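FixK2 protein (PDB 4I2O) binds DNA as a transcription factor of the CRP/FNR superfamily, and probably regulates genes linked to nitrogen fixation. Local coordinates at a contact of chain A with DNA. Residues are numbered along the deposited sequence; one frame, centred on the assembly and turned at random.

A contact of chain A with DNA. Residues 184, 195-196, 199-200, 203. With nucleotides of chain B.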
loop_
_atom_site.group_PDB
_atom_site.type_symbol
_atom_site.label_atom_id
_atom_site.label_comp_id
_atom_site.label_asym_id
_atom_site.label_seq_id
_atom_site.Cartn_x
_atom_site.Cartn_y
_atom_site.Cartn_z
ATOM N N ARG A 184 7.308 3.399 -20.911
ATOM C CA ARG A 184 6.308 4.361 -20.487
ATOM C C ARG A 184 5.059 3.634 -19.958
ATOM O O ARG A 184 4.322 4.122 -19.058
ATOM C CB ARG A 184 5.955 5.299 -21.715
ATOM C CG ARG A 184 7.174 6.197 -22.203
ATOM C CD ARG A 184 7.605 7.210 -21.102
ATOM N NE ARG A 184 8.460 8.282 -21.673
ATOM C CZ ARG A 184 9.768 8.441 -21.437
ATOM N NH1 ARG A 184 10.483 7.583 -20.659
ATOM N NH2 ARG A 184 10.370 9.483 -21.998
ATOM N N LEU A 195 0.287 5.475 -20.418
ATOM C CA LEU A 195 1.605 5.873 -20.891
ATOM C C LEU A 195 1.540 7.205 -21.664
ATOM O O LEU A 195 2.505 7.998 -21.603
ATOM C CB LEU A 195 2.150 4.720 -21.755
ATOM C CG LEU A 195 1.521 4.429 -23.122
ATOM C CD1 LEU A 195 2.068 5.294 -24.346
ATOM C CD2 LEU A 195 1.604 2.941 -23.516
ATOM N N GLU A 196 0.420 7.512 -22.322
ATOM C CA GLU A 196 0.291 8.779 -23.049
ATOM C C GLU A 196 0.311 9.938 -22.056
ATOM O O GLU A 196 0.945 10.953 -22.285
ATOM C CB GLU A 196 -1.043 8.845 -23.816
ATOM C CG GLU A 196 -1.110 7.923 -25.006
ATOM C CD GLU A 196 -1.864 6.637 -24.735
ATOM O OE1 GLU A 196 -1.731 6.070 -23.595
ATOM O OE2 GLU A 196 -2.631 6.232 -25.656
ATOM N N SER A 199 3.779 10.369 -20.914
ATOM C CA SER A 199 4.578 11.053 -21.983
ATOM C C SER A 199 4.332 12.563 -21.990
ATOM O O SER A 199 5.281 13.366 -22.085
ATOM C CB SER A 199 4.164 10.485 -23.343
ATOM O OG SER A 199 4.988 10.973 -24.407
ATOM N N ARG A 200 3.054 12.972 -21.891
ATOM C CA ARG A 200 2.725 14.385 -21.951
ATOM C C ARG A 200 3.313 15.173 -20.808
ATOM O O ARG A 200 3.780 16.308 -21.011
ATOM C CB ARG A 200 1.156 14.608 -21.978
ATOM C CG ARG A 200 0.447 13.856 -23.117
ATOM C CD ARG A 200 -1.128 14.147 -23.132
ATOM N NE ARG A 200 -1.859 13.020 -23.715
ATOM C CZ ARG A 200 -1.940 12.786 -25.020
ATOM N NH1 ARG A 200 -1.337 13.596 -25.908
ATOM N NH2 ARG A 200 -2.616 11.722 -25.443
ATOM N N SER A 203 6.958 15.471 -21.462
ATOM C CA SER A 203 7.153 16.499 -22.497
ATOM C C SER A 203 7.053 17.909 -21.963
ATOM O O SER A 203 7.830 18.784 -22.318
ATOM C CB SER A 203 6.170 16.339 -23.670
ATOM O OG SER A 203 6.475 15.192 -24.468
ATOM P P DT B 8 8.348 10.257 -24.739
ATOM O OP1 DT B 8 9.499 11.201 -24.391
ATOM O OP2 DT B 8 7.281 9.758 -23.876
ATOM O "O5'" DT B 8 7.572 11.021 -25.991
ATOM C "C5'" DT B 8 8.449 11.463 -27.024
ATOM C "C4'" DT B 8 7.571 12.036 -28.121
ATOM O "O4'" DT B 8 6.685 11.021 -28.651
ATOM C "C3'" DT B 8 6.621 13.156 -27.648
ATOM O "O3'" DT B 8 6.931 14.212 -28.522
ATOM C "C2'" DT B 8 5.177 12.724 -27.876
ATOM C "C1'" DT B 8 5.397 11.654 -28.915
ATOM N N1 DT B 8 4.390 10.505 -28.932
ATOM C C2 DT B 8 3.640 10.224 -30.079
ATOM O O2 DT B 8 3.648 10.901 -31.116
ATOM N N3 DT B 8 2.841 9.125 -30.022
ATOM C C4 DT B 8 2.695 8.273 -28.905
ATOM O O4 DT B 8 1.970 7.280 -29.001
ATOM C C5 DT B 8 3.484 8.603 -27.726
ATOM C C7 DT B 8 3.380 7.738 -26.474
ATOM C C6 DT B 8 4.309 9.684 -27.783
ATOM P P DT B 9 6.402 15.690 -28.225
ATOM O OP1 DT B 9 7.364 16.627 -28.835
ATOM O OP2 DT B 9 6.044 15.774 -26.789
ATOM O "O5'" DT B 9 4.981 15.730 -28.970
ATOM C "C5'" DT B 9 4.960 15.751 -30.446
ATOM C "C4'" DT B 9 3.504 15.523 -30.783
ATOM O "O4'" DT B 9 3.024 14.223 -30.339
ATOM C "C3'" DT B 9 2.540 16.516 -30.132
ATOM O "O3'" DT B 9 2.123 17.366 -31.205
ATOM C "C2'" DT B 9 1.374 15.672 -29.666
ATOM C "C1'" DT B 9 1.617 14.321 -30.293
ATOM N N1 DT B 9 1.159 13.105 -29.539
ATOM C C2 DT B 9 0.393 12.186 -30.253
ATOM O O2 DT B 9 0.024 12.346 -31.432
ATOM N N3 DT B 9 0.025 11.069 -29.562
ATOM C C4 DT B 9 0.372 10.753 -28.265
ATOM O O4 DT B 9 0.002 9.690 -27.753
ATOM C C5 DT B 9 1.186 11.727 -27.568
ATOM C C7 DT B 9 1.592 11.436 -26.120
ATOM C C6 DT B 9 1.579 12.825 -28.242
HETATM O O HOH W 1 8.477 13.385 -23.441
#
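Arg184 and Ser199 converge on the phosphate of DT8, where the Crp-like helix-turn-helix meets one strand of the duplex. Arg184 opens helix 184-191, the first helix of the motif, and Ser199 belongs to the recognition helix 195-207. Arg184 approaches side-on, with NE 2.9 Å from OP2 and NH2 3.1 Å from OP1 of DT8, so that each non-bridging oxygen takes one nitrogen. Both oxygens lie near the guanidinium plane, and the NE bond is fairly straight (162° at H). This side-on pair of hydrogen bonds, with a salt bridge through NE, should limit how the phosphate can turn. DT8 OP2 is gripped a second time by the hydroxyl of Ser199, whose OG stands 2.6 Å away; with OG anti to the backbone N (chi1 -173°), the hydroxyl points off the helix at the strand. One turn on, Ser203 OG lies against OP2 of the DT9 phosphate at a modelled hydrogen-bond distance too short to be taken literally. A water joins this hydroxyl to the DT8 phosphate, lying 2.9 Å from Ser203 OG and 2.6 Å from DT8 OP1.

Contacts with the paired bases, made from the major groove, are looser. Leu195 turns the CD1 branch toward the thymine methyl of DT8, with C7 3.5 Å away. The 5-methyl of DT9 rests over one face of the Arg200 guanidinium, displaced toward its rim, while NH1 lies over the pyrimidine face, 4.0 Å from the ring centroid, in a cation-pi contact. The Arg200 chain runs extended from CG to NE (chi2 -178°), which carries the charged group out to this base. Glu196 merely brushes DT9, its CG 3.5 Å from the O4 carbonyl oxygen.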